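PDB 4R1H: Lmo0741 protein from Listeria monocytogenes, which probably binds DNA as a winged helix-turn-helix transcriptional regulator of the GntR family, assembled as a dimer of two identical subunits. Local coordinates for residues H21-I24 against V25-T28; T28-A31 against G32-L35; L35-V38 against R39-A42; I82-L85 against E86-A90; N96-S99 against E100-L104. All coordinates share one frame; numbering follows the deposited sequence.

Contact 1. Residues H21-I24 against V25-T28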
loop_
_atom_site.group_PDB
_atom_site.type_symbol
_atom_site.label_atom_id
_atom_site.label_comp_id
_atom_site.label_asym_id
_atom_site.label_seq_id
_atom_site.Cartn_x
_atom_site.Cartn_y
_atom_site.Cartn_z
ATOM N N HIS A 21 -5.736 15.960 3.087
ATOM C CA HIS A 21 -6.888 15.288 2.561
ATOM C C HIS A 21 -7.548 14.505 3.678
ATOM O O HIS A 21 -8.803 14.471 3.789
ATOM C CB HIS A 21 -6.532 14.287 1.455
ATOM C CG HIS A 21 -6.237 14.908 0.135
ATOM N ND1 HIS A 21 -5.691 14.186 -0.903
ATOM C CD2 HIS A 21 -6.450 16.160 -0.342
ATOM C CE1 HIS A 21 -5.594 14.956 -1.981
ATOM N NE2 HIS A 21 -6.025 16.167 -1.649
ATOM N N THR A 22 -6.741 13.789 4.485
ATOM C CA THR A 22 -7.285 13.030 5.636
ATOM C C THR A 22 -8.077 13.880 6.636
ATOM O O THR A 22 -9.201 13.507 7.083
ATOM C CB THR A 22 -6.112 12.234 6.298
ATOM O OG1 THR A 22 -5.711 11.256 5.285
ATOM C CG2 THR A 22 -6.531 11.546 7.464
ATOM N N GLU A 23 -7.503 15.005 7.025
ATOM C CA GLU A 23 -8.193 15.981 7.910
ATOM C C GLU A 23 -9.490 16.513 7.314
ATOM O O GLU A 23 -10.440 16.656 8.034
ATOM C CB GLU A 23 -7.292 17.149 8.278
ATOM C CG GLU A 23 -6.025 16.716 8.995
ATOM C CD GLU A 23 -6.294 16.103 10.363
ATOM O OE1 GLU A 23 -6.217 16.849 11.357
ATOM O OE2 GLU A 23 -6.575 14.885 10.468
ATOM N N ILE A 24 -9.511 16.680 6.008
ATOM C CA ILE A 24 -10.676 17.107 5.265
ATOM C C ILE A 24 -11.792 16.042 5.190
ATOM O O ILE A 24 -12.922 16.281 5.603
ATOM C CB ILE A 24 -10.312 17.543 3.862
ATOM C CG1 ILE A 24 -9.450 18.757 3.950
ATOM C CG2 ILE A 24 -11.615 17.758 3.066
ATOM C CD1 ILE A 24 -8.798 19.123 2.656
ATOM N N VAL A 25 -11.437 14.833 4.791
ATOM C CA VAL A 25 -12.405 13.748 4.635
ATOM C C VAL A 25 -13.019 13.363 5.969
ATOM O O VAL A 25 -14.246 13.131 6.053
ATOM C CB VAL A 25 -11.756 12.576 3.891
ATOM C CG1 VAL A 25 -12.643 11.333 3.943
ATOM C CG2 VAL A 25 -11.546 12.997 2.450
ATOM N N THR A 26 -12.243 13.399 7.041
ATOM C CA THR A 26 -12.774 13.094 8.378
ATOM C C THR A 26 -13.531 14.260 9.022
ATOM O O THR A 26 -14.147 14.092 10.062
ATOM C CB THR A 26 -11.683 12.652 9.379
ATOM O OG1 THR A 26 -10.755 13.701 9.549
ATOM C CG2 THR A 26 -10.986 11.468 8.868
ATOM N N GLY A 27 -13.528 15.449 8.435
ATOM C CA GLY A 27 -14.273 16.541 9.005
ATOM C C GLY A 27 -13.538 17.211 10.123
ATOM O O GLY A 27 -14.083 18.054 10.803
ATOM N N THR A 28 -12.254 16.929 10.277
ATOM C CA THR A 28 -11.436 17.676 11.230
ATOM C C THR A 28 -11.387 19.130 10.794
ATOM O O THR A 28 -11.479 20.044 11.596
ATOM C CB THR A 28 -10.038 17.026 11.345
ATOM O OG1 THR A 28 -10.235 15.688 11.780
ATOM C CG2 THR A 28 -9.167 17.745 12.336
#
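With chi1 at 62°, Thr26 puts OG1 between its own backbone N and carbonyl carbon, which turns the hydroxyl back along the helix to Thr22 O, while Thr28 swings CG2 anti to its backbone N and lays that methyl against the carboxylate of Glu23. Both torsions serve the end of helix 12-25, which closes in a Schellman motif. Gly27, at a positive phi of 81°, is the residue that leaves the helix. Its N donates to Ile24 O at 3.0 Å, from well above the carbonyl plane, and Thr28 N makes a weak, bent bond to Glu23 O. Just before, Val25 N still donates to His21 O in ordinary helical fashion. Thr22 O is gripped twice by one residue, since Thr26 N (3.0 Å) and Thr26 OG1 (2.9 Å) arrive from opposite faces of its plane. Thr28 OG1 in turn donates to Thr26 OG1 at 3.0 Å. Ile24 and Val25 face helix 79-103, and Val25 also packs on Leu104 of the second subunit. Glu23 crosses Thr28 at a slant, and its OE1 comes within 3.2 Å of Thr28 CG2.

Contact 2. Residues T28-A31 against G32-L35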
loop_
_atom_site.group_PDB
_atom_site.type_symbol
_atom_site.label_atom_id
_atom_site.label_comp_id
_atom_site.label_asym_id
_atom_site.label_seq_id
_atom_site.Cartn_x
_atom_site.Cartn_y
_atom_site.Cartn_z
ATOM N N THR A 28 -12.254 16.929 10.277
ATOM C CA THR A 28 -11.436 17.676 11.230
ATOM C C THR A 28 -11.387 19.130 10.794
ATOM O O THR A 28 -11.479 20.044 11.596
ATOM C CB THR A 28 -10.038 17.026 11.345
ATOM O OG1 THR A 28 -10.235 15.688 11.780
ATOM C CG2 THR A 28 -9.167 17.745 12.336
ATOM N N TYR A 29 -11.245 19.343 9.508
ATOM C CA TYR A 29 -11.469 20.649 8.920
ATOM C C TYR A 29 -12.883 20.556 8.327
ATOM O O TYR A 29 -13.183 19.621 7.560
ATOM C CB TYR A 29 -10.435 20.955 7.820
ATOM C CG TYR A 29 -8.922 20.903 8.159
ATOM C CD1 TYR A 29 -8.429 20.879 9.472
ATOM C CD2 TYR A 29 -7.990 20.925 7.141
ATOM C CE1 TYR A 29 -7.048 20.849 9.725
ATOM C CE2 TYR A 29 -6.612 20.902 7.385
ATOM C CZ TYR A 29 -6.127 20.867 8.673
ATOM O OH TYR A 29 -4.711 20.872 8.866
ATOM N N GLU A 30 -13.806 21.463 8.690
ATOM C CA GLU A 30 -15.136 21.442 8.078
ATOM C C GLU A 30 -15.194 22.442 6.905
ATOM O O GLU A 30 -14.421 23.383 6.839
ATOM C CB GLU A 30 -16.266 21.667 9.111
ATOM C CG GLU A 30 -16.276 20.731 10.343
ATOM C CD GLU A 30 -16.824 19.315 10.101
ATOM O OE1 GLU A 30 -17.230 19.003 8.955
ATOM O OE2 GLU A 30 -16.847 18.490 11.067
ATOM N N ALA A 31 -16.102 22.177 5.982
ATOM C CA ALA A 31 -16.225 22.920 4.759
ATOM C C ALA A 31 -16.317 24.392 5.094
ATOM O O ALA A 31 -17.083 24.784 6.007
ATOM C CB ALA A 31 -17.437 22.427 3.976
ATOM N N GLY A 32 -15.504 25.193 4.419
ATOM C CA GLY A 32 -15.485 26.623 4.589
ATOM C C GLY A 32 -14.510 27.088 5.647
ATOM O O GLY A 32 -14.269 28.263 5.742
ATOM N N ASP A 33 -13.919 26.175 6.419
ATOM C CA ASP A 33 -13.010 26.581 7.545
ATOM C C ASP A 33 -11.721 27.214 7.091
ATOM O O ASP A 33 -11.168 26.836 6.051
ATOM C CB ASP A 33 -12.605 25.341 8.422
ATOM C CG ASP A 33 -13.706 24.904 9.423
ATOM O OD1 ASP A 33 -14.663 25.656 9.586
ATOM O OD2 ASP A 33 -13.611 23.803 10.035
ATOM N N LYS A 34 -11.226 28.163 7.889
ATOM C CA LYS A 34 -9.897 28.736 7.714
ATOM C C LYS A 34 -8.823 27.687 8.056
ATOM O O LYS A 34 -8.964 26.961 9.035
ATOM C CB LYS A 34 -9.729 29.958 8.613
ATOM C CG LYS A 34 -8.379 30.611 8.450
ATOM C CD LYS A 34 -8.459 32.027 8.979
ATOM C CE LYS A 34 -7.180 32.741 8.670
ATOM N NZ LYS A 34 -7.169 34.002 9.448
ATOM N N LEU A 35 -7.797 27.588 7.214
ATOM C CA LEU A 35 -6.727 26.586 7.388
ATOM C C LEU A 35 -5.562 27.246 8.105
ATOM O O LEU A 35 -5.490 28.456 8.206
ATOM C CB LEU A 35 -6.224 26.041 6.049
ATOM C CG LEU A 35 -7.279 25.292 5.206
ATOM C CD1 LEU A 35 -6.667 24.971 3.873
ATOM C CD2 LEU A 35 -7.739 24.011 5.834
HETATM O O HOH W 1 -16.882 26.305 7.960
#
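Asp33 closes a tight reversal of the chain onto Glu30, with Ala31 and Gly32 at its corners, and makes both direct hydrogen bonds across it. Its backbone N donates to Glu30 O at 2.9 Å, the bond that closes a type II beta turn from Glu30 to Asp33. Its carboxylate then curls over the same residue: with CG anti to the carbonyl carbon (chi1 -79°), OD2 comes to 2.7 Å from Glu30 N. That N-H meets OD2 from above the carboxylate plane, 53° out of it, so the backbone of Glu30 is held at both its N and its O by one aspartate. The other oxygen is occupied too, because a water donates to Asp33 OD1 at 2.8 Å and to Ala31 O at 2.5 Å, bridging the side chain to the middle of the turn.

Gly32 sits at the third position of the turn with a positive phi of 91°, a conformation glycine takes readily. The methyl of Ala31 points away from the turn and packs on Lys79 and Ile82 of helix 79-103. Farther along, Tyr29 and Leu35 meet through apolar groups: Leu35 CD2 lies 3.4 Å from Tyr29 CD2, approaching the ring obliquely, with the two side chains crossing at about a right angle. Tyr29 also packs on Ile24 and Leu75, and the backbones of Asp33 and Leu35 bond to strand 72-75. The arrangement is a type II beta turn with glycine at its third position, set in the link between the first two helices of a winged helix-turn-helix domain.

Contact 3. Residues L35-V38 against R39-A42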
loop_
_atom_site.group_PDB
_atom_site.type_symbol
_atom_site.label_atom_id
_atom_site.label_comp_id
_atom_site.label_asym_id
_atom_site.label_seq_id
_atom_site.Cartn_x
_atom_site.Cartn_y
_atom_site.Cartn_z
ATOM N N LEU A 35 -7.797 27.588 7.214
ATOM C CA LEU A 35 -6.727 26.586 7.388
ATOM C C LEU A 35 -5.562 27.246 8.105
ATOM O O LEU A 35 -5.490 28.456 8.206
ATOM C CB LEU A 35 -6.224 26.041 6.049
ATOM C CG LEU A 35 -7.279 25.292 5.206
ATOM C CD1 LEU A 35 -6.667 24.971 3.873
ATOM C CD2 LEU A 35 -7.739 24.011 5.834
ATOM N N LEU A 36 -4.653 26.434 8.606
ATOM C CA LEU A 36 -3.424 26.934 9.156
ATOM C C LEU A 36 -2.588 27.602 8.051
ATOM O O LEU A 36 -2.610 27.182 6.896
ATOM C CB LEU A 36 -2.631 25.791 9.775
ATOM C CG LEU A 36 -3.201 25.065 10.990
ATOM C CD1 LEU A 36 -2.206 24.000 11.408
ATOM C CD2 LEU A 36 -3.447 26.011 12.131
ATOM N N SER A 37 -1.870 28.653 8.419
ATOM C CA SER A 37 -0.885 29.308 7.509
ATOM C C SER A 37 0.236 28.348 7.132
ATOM O O SER A 37 0.485 27.365 7.819
ATOM C CB SER A 37 -0.224 30.495 8.231
ATOM O OG SER A 37 0.614 29.990 9.264
ATOM N N VAL A 38 0.941 28.661 6.054
ATOM C CA VAL A 38 2.103 27.849 5.663
ATOM C C VAL A 38 3.019 27.661 6.864
ATOM O O VAL A 38 3.474 26.555 7.164
ATOM C CB VAL A 38 2.866 28.522 4.478
ATOM C CG1 VAL A 38 4.243 27.896 4.296
ATOM C CG2 VAL A 38 2.023 28.490 3.193
ATOM N N ARG A 39 3.320 28.758 7.549
ATOM C CA ARG A 39 4.219 28.730 8.699
ATOM C C ARG A 39 3.752 27.849 9.874
ATOM O O ARG A 39 4.525 27.018 10.401
ATOM C CB ARG A 39 4.424 30.165 9.204
ATOM C CG ARG A 39 5.318 30.245 10.428
ATOM C CD ARG A 39 6.769 30.145 10.003
ATOM N NE ARG A 39 7.156 31.358 9.279
ATOM C CZ ARG A 39 8.356 31.577 8.747
ATOM N NH1 ARG A 39 9.312 30.651 8.837
ATOM N NH2 ARG A 39 8.598 32.727 8.119
ATOM N N GLU A 40 2.492 28.033 10.268
ATOM C CA GLU A 40 1.831 27.198 11.313
ATOM C C GLU A 40 1.904 25.734 10.975
ATOM O O GLU A 40 2.270 24.899 11.784
ATOM C CB GLU A 40 0.353 27.616 11.494
ATOM C CG GLU A 40 0.187 29.026 12.074
ATOM C CD GLU A 40 -1.252 29.573 12.081
ATOM O OE1 GLU A 40 -2.004 29.406 11.103
ATOM O OE2 GLU A 40 -1.632 30.219 13.090
ATOM N N LEU A 41 1.555 25.390 9.745
ATOM C CA LEU A 41 1.558 23.987 9.395
ATOM C C LEU A 41 2.973 23.415 9.357
ATOM O O LEU A 41 3.171 22.260 9.733
ATOM C CB LEU A 41 0.836 23.719 8.049
ATOM C CG LEU A 41 0.552 22.262 7.786
ATOM C CD1 LEU A 41 -0.295 21.722 8.935
ATOM C CD2 LEU A 41 -0.165 22.049 6.443
ATOM N N ALA A 42 3.913 24.160 8.782
ATOM C CA ALA A 42 5.330 23.703 8.681
ATOM C C ALA A 42 5.880 23.348 10.064
ATOM O O ALA A 42 6.608 22.364 10.227
ATOM C CB ALA A 42 6.164 24.813 8.074
HETATM O O HOH W 2 -5.350 29.838 10.744
#
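This is an N-terminal helix cap, in which Ser37 and Glu40 exchange bonds where the loop after helix 12-25 runs into helix 38-45. Ser37 occupies the N-cap. With chi1 at 69° its OG lies between the backbone N and the carbonyl carbon, facing the first turn, where it accepts from Glu40 N at 2.9 Å in a nearly straight bond. Glu40 returns the favour: its CG stands anti to the carbonyl carbon and the chain runs extended beyond it, carrying OE1 back to Ser37 N at 2.8 Å. The N-H points at the anti lone pair of OE1, with an N-H...O angle of 168°. Weak bonds from Ser37 OG (3.3 Å) and from a water held by Leu35 O also reach that oxygen, which, with the strong bond from Ser37 N, would probably favour a charged carboxylate.

Behind the cap the regular helix takes over, with Leu41 N on Ser37 O and Ala42 N on Val38 O. A hydrophobic staple flanks it: Leu36 CD1 meets Leu41 CD1 at 3.9 Å, the two side chains crossing roughly at right angles, while Leu36 CD2 rests 3.8 Å from Glu40 OE1. Val38 and Leu41 lean on helix 49-61, and Leu36 O takes a hydrogen bond from the hydroxyl of Tyr56 there. The reciprocal Ser37-Glu40 pairing is a capping box, at the start of the first helix of the helix-turn-helix.

Contact 4. Residues I82-L85 against E86-A90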
loop_
_atom_site.group_PDB
_atom_site.type_symbol
_atom_site.label_atom_id
_atom_site.label_comp_id
_atom_site.label_asym_id
_atom_site.label_seq_id
_atom_site.Cartn_x
_atom_site.Cartn_y
_atom_site.Cartn_z
ATOM N N ILE A 82 -15.834 17.701 -1.726
ATOM C CA ILE A 82 -15.227 16.974 -0.638
ATOM C C ILE A 82 -15.675 15.478 -0.686
ATOM O O ILE A 82 -14.823 14.574 -0.411
ATOM C CB ILE A 82 -15.635 17.551 0.707
ATOM C CG1 ILE A 82 -14.989 18.971 0.856
ATOM C CG2 ILE A 82 -15.160 16.645 1.844
ATOM C CD1 ILE A 82 -15.482 19.746 2.062
ATOM N N GLU A 83 -16.934 15.257 -1.043
ATOM C CA GLU A 83 -17.393 13.864 -1.337
ATOM C C GLU A 83 -16.557 13.213 -2.444
ATOM O O GLU A 83 -16.177 12.017 -2.374
ATOM C CB GLU A 83 -18.851 13.810 -1.674
ATOM C CG GLU A 83 -19.728 14.074 -0.457
ATOM C CD GLU A 83 -21.141 14.505 -0.819
ATOM O OE1 GLU A 83 -21.786 15.144 0.050
ATOM O OE2 GLU A 83 -21.595 14.214 -1.958
ATOM N N GLN A 84 -16.265 13.984 -3.492
ATOM C CA GLN A 84 -15.507 13.442 -4.630
ATOM C C GLN A 84 -14.067 13.138 -4.195
ATOM O O GLN A 84 -13.471 12.115 -4.649
ATOM C CB GLN A 84 -15.585 14.384 -5.873
ATOM C CG GLN A 84 -14.859 13.890 -7.130
ATOM C CD GLN A 84 -15.562 12.743 -7.878
ATOM O OE1 GLN A 84 -16.777 12.801 -8.180
ATOM N NE2 GLN A 84 -14.791 11.690 -8.207
ATOM N N LEU A 85 -13.489 13.977 -3.317
ATOM C CA LEU A 85 -12.155 13.715 -2.785
ATOM C C LEU A 85 -12.135 12.336 -2.002
ATOM O O LEU A 85 -11.254 11.477 -2.246
ATOM C CB LEU A 85 -11.750 14.794 -1.832
ATOM C CG LEU A 85 -10.428 14.625 -1.085
ATOM C CD1 LEU A 85 -9.236 14.534 -2.014
ATOM C CD2 LEU A 85 -10.166 15.714 -0.053
ATOM N N GLU A 86 -13.058 12.179 -1.086
ATOM C CA GLU A 86 -13.190 10.876 -0.374
ATOM C C GLU A 86 -13.315 9.715 -1.360
ATOM O O GLU A 86 -12.577 8.687 -1.252
ATOM C CB GLU A 86 -14.376 10.883 0.557
ATOM C CG GLU A 86 -14.477 9.566 1.358
ATOM C CD GLU A 86 -15.700 9.516 2.261
ATOM O OE1 GLU A 86 -16.211 10.616 2.680
ATOM O OE2 GLU A 86 -16.241 8.474 2.570
ATOM N N ASN A 87 -14.136 9.865 -2.365
ATOM C CA ASN A 87 -14.414 8.786 -3.361
ATOM C C ASN A 87 -13.134 8.452 -4.108
ATOM O O ASN A 87 -12.753 7.277 -4.272
ATOM C CB ASN A 87 -15.549 9.156 -4.357
ATOM C CG ASN A 87 -16.067 7.956 -5.206
ATOM O OD1 ASN A 87 -15.427 7.543 -6.190
ATOM N ND2 ASN A 87 -17.250 7.432 -4.861
ATOM N N ASP A 88 -12.449 9.461 -4.582
ATOM C CA ASP A 88 -11.183 9.272 -5.286
ATOM C C ASP A 88 -10.122 8.518 -4.439
ATOM O O ASP A 88 -9.481 7.586 -4.994
ATOM C CB ASP A 88 -10.576 10.617 -5.781
ATOM C CG ASP A 88 -11.378 11.260 -6.906
ATOM O OD1 ASP A 88 -12.295 10.655 -7.525
ATOM O OD2 ASP A 88 -11.099 12.476 -7.132
ATOM N N ILE A 89 -9.971 8.877 -3.161
ATOM C CA ILE A 89 -8.974 8.290 -2.340
ATOM C C ILE A 89 -9.344 6.845 -1.997
ATOM O O ILE A 89 -8.466 5.928 -2.121
ATOM C CB ILE A 89 -8.712 9.074 -1.092
ATOM C CG1 ILE A 89 -8.083 10.499 -1.408
ATOM C CG2 ILE A 89 -7.709 8.386 -0.207
ATOM C CD1 ILE A 89 -8.142 11.384 -0.183
ATOM N N ALA A 90 -10.583 6.661 -1.628
ATOM C CA ALA A 90 -11.093 5.310 -1.265
ATOM C C ALA A 90 -11.019 4.387 -2.494
ATOM O O ALA A 90 -10.658 3.196 -2.368
ATOM C CB ALA A 90 -12.498 5.358 -0.752
HETATM O O HOH W 3 -15.945 13.176 2.462
#
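Asp88 N donates to Gln84 O at 2.8 Å in a nearly straight bond, with an N-H...O angle of 167°. The side chains of the same two residues can meet above it: in one of the two modelled conformers of Gln84, NE2 reaches Asp88 OD1 at 2.8 Å, bridging one turn of helix on the outer surface. There the bond leaves close to the amide plane of Gln84 but meets OD1 on its syn side, 31° out of the carboxylate plane, the two flat groups being turned 52° against each other. A bend at chi2 folds the amide of Gln84 forward to Asp88, and in that conformer the pair is joined twice.

All of this lies on helix 79-103, the long helix that follows the two-stranded wing, and the i to i+4 spacing is that of a regular alpha-helix: Glu86 N on Ile82 O, Asn87 N on Glu83 O and Ile89 N on Leu85 O carry the ladder through. Another face is apolar. Leu85 and Ile89 run side by side, pointing the same way, with their CD1 atoms 3.8 Å apart, and both pack on His21 of helix 12-25. Ile89 also meets Leu104 of the second subunit, and Asn87 and Ala90 meet Trp114 of that subunit. Glu86, extended beyond CG, carries OE1 to a water that donates to it at 2.6 Å and only weakly, at 3.4 Å, to Ile82 O.

Contact 5. Residues N96-S99 against E100-L104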
loop_
_atom_site.group_PDB
_atom_site.type_symbol
_atom_site.label_atom_id
_atom_site.label_comp_id
_atom_site.label_asym_id
_atom_site.label_seq_id
_atom_site.Cartn_x
_atom_site.Cartn_y
_atom_site.Cartn_z
ATOM N N ASN A 96 -6.123 -0.816 -5.406
ATOM C CA ASN A 96 -4.799 -1.336 -5.125
ATOM C C ASN A 96 -4.853 -2.630 -4.266
ATOM O O ASN A 96 -4.083 -3.566 -4.532
ATOM C CB ASN A 96 -3.937 -0.321 -4.454
ATOM C CG ASN A 96 -3.532 0.819 -5.411
ATOM O OD1 ASN A 96 -3.726 0.749 -6.620
ATOM N ND2 ASN A 96 -2.982 1.829 -4.854
ATOM N N PHE A 97 -5.694 -2.616 -3.254
ATOM C CA PHE A 97 -5.890 -3.761 -2.376
ATOM C C PHE A 97 -6.409 -4.979 -3.166
ATOM O O PHE A 97 -5.848 -6.072 -3.060
ATOM C CB PHE A 97 -6.845 -3.377 -1.261
ATOM C CG PHE A 97 -7.260 -4.515 -0.351
ATOM C CD1 PHE A 97 -6.322 -5.199 0.387
ATOM C CD2 PHE A 97 -8.571 -4.880 -0.241
ATOM C CE1 PHE A 97 -6.723 -6.208 1.218
ATOM C CE2 PHE A 97 -8.994 -5.941 0.568
ATOM C CZ PHE A 97 -8.038 -6.630 1.280
ATOM N N ILE A 98 -7.509 -4.783 -3.858
ATOM C CA ILE A 98 -8.036 -5.860 -4.694
ATOM C C ILE A 98 -6.955 -6.377 -5.662
ATOM O O ILE A 98 -6.844 -7.621 -5.859
ATOM C CB ILE A 98 -9.326 -5.427 -5.391
ATOM C CG1 ILE A 98 -10.417 -5.248 -4.325
ATOM C CG2 ILE A 98 -9.717 -6.496 -6.434
ATOM C CD1 ILE A 98 -11.598 -4.592 -4.917
ATOM N N SER A 99 -6.199 -5.502 -6.331
ATOM C CA SER A 99 -5.152 -5.956 -7.234
ATOM C C SER A 99 -4.118 -6.852 -6.535
ATOM O O SER A 99 -3.759 -7.954 -7.019
ATOM C CB SER A 99 -4.495 -4.756 -7.892
ATOM O OG SER A 99 -3.409 -5.179 -8.653
ATOM N N GLU A 100 -3.636 -6.402 -5.389
ATOM C CA GLU A 100 -2.597 -7.161 -4.700
ATOM C C GLU A 100 -3.139 -8.517 -4.217
ATOM O O GLU A 100 -2.438 -9.518 -4.313
ATOM C CB GLU A 100 -2.074 -6.352 -3.496
ATOM C CG GLU A 100 -1.187 -5.192 -3.857
ATOM C CD GLU A 100 -0.032 -5.502 -4.792
ATOM O OE1 GLU A 100 0.737 -6.479 -4.545
ATOM O OE2 GLU A 100 0.138 -4.750 -5.789
HETATM N N MSE A 101 -4.333 -8.533 -3.702
HETATM C CA MSE A 101 -4.945 -9.784 -3.267
HETATM C C MSE A 101 -5.201 -10.737 -4.439
HETATM O O MSE A 101 -4.991 -11.949 -4.318
HETATM C CB MSE A 101 -6.191 -9.562 -2.460
HETATM C CG MSE A 101 -5.945 -8.729 -1.200
HETATM SE SE MSE A 101 -5.266 -9.833 0.248
HETATM C CE MSE A 101 -6.902 -10.523 0.864
ATOM N N SER A 102 -5.660 -10.158 -5.541
ATOM C CA SER A 102 -5.981 -10.915 -6.758
ATOM C C SER A 102 -4.728 -11.579 -7.284
ATOM O O SER A 102 -4.800 -12.743 -7.734
ATOM C CB SER A 102 -6.606 -10.028 -7.784
ATOM O OG SER A 102 -7.897 -9.637 -7.348
ATOM N N LYS A 103 -3.613 -10.882 -7.268
ATOM C CA LYS A 103 -2.340 -11.451 -7.685
ATOM C C LYS A 103 -1.913 -12.668 -6.920
ATOM O O LYS A 103 -1.169 -13.515 -7.478
ATOM C CB LYS A 103 -1.238 -10.391 -7.687
ATOM C CG LYS A 103 -1.425 -9.326 -8.739
ATOM C CD LYS A 103 -0.486 -8.184 -8.414
ATOM C CE LYS A 103 -0.438 -7.202 -9.537
ATOM N NZ LYS A 103 0.502 -6.150 -9.043
ATOM N N LEU A 104 -2.357 -12.780 -5.685
ATOM C CA LEU A 104 -2.086 -13.930 -4.838
ATOM C C LEU A 104 -3.042 -15.098 -5.154
ATOM O O LEU A 104 -2.972 -16.156 -4.556
ATOM C CB LEU A 104 -2.219 -13.531 -3.362
ATOM C CG LEU A 104 -1.151 -12.527 -2.952
ATOM C CD1 LEU A 104 -1.570 -12.034 -1.566
ATOM C CD2 LEU A 104 0.206 -13.170 -2.866
HETATM O O HOH W 4 -1.634 -2.594 -6.570
#
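Met101, a selenomethionine in this crystal, lays CG over one face of the Phe97 ring, 4.0 Å from the centroid and 28° off the ring normal. This is a CH-pi contact, with Phe97 CE1 the nearest ring atom at 3.6 Å. The SE atom lies farther out, 4.9 Å from the centroid and oblique to the ring, and completes a Met-aromatic contact. Torsions on both sides set it up: Phe97 holds CG anti to its backbone N (chi1 174°), sending the ring forward along the helix, and Met101 bends at chi2 and chi3 to keep CG over one face, with SE and CE trailing toward the CE1 and CZ side.

Behind the side chains, Met101 N to Phe97 O fixes their one-turn spacing. The next carbonyl along is gripped twice: Ser102 N (2.8 Å) and Ser102 OG (2.7 Å) reach Ile98 O from opposite faces of its plane. On another side of the helix, Glu100 OE2 forms a long salt bridge of 3.6 Å with Lys103 NZ and takes a water at 2.9 Å, which in turn bonds weakly to Asn96 O. Lys103 stretches its extended chain past the Ser99 hydroxyl.

Residues 96-103 form the last turns of helix 79-103. Phe97 and Met101 pack on Ile111 of helix 108-117, which folds back beside it, and the Phe97 ring stacks on Phe97 of the second subunit, placing this helix end in the dimer interface.

How the contacts relate
From the N terminus, contact 1 ends helix 12-25, contact 2 turns the chain, and contact 3 starts helix 38-45. Contacts 1 and 2 share Thr28, and contacts 2 and 3 share Leu35, making a continuous run from one helix to the next. Contacts 4 and 5 come later, in series on helix 79-103, their centres about 21 Å apart. None nests within or crosses another. Contact 4 ties the long helix back to the first part of the fold, touching contact 1 through His21, Ile24 and Val25 and contact 2 through Ala31. Contact 5 stands apart, about 38 Å from contact 3 between centres. Contacts 1, 4 and 5 also meet the second subunit.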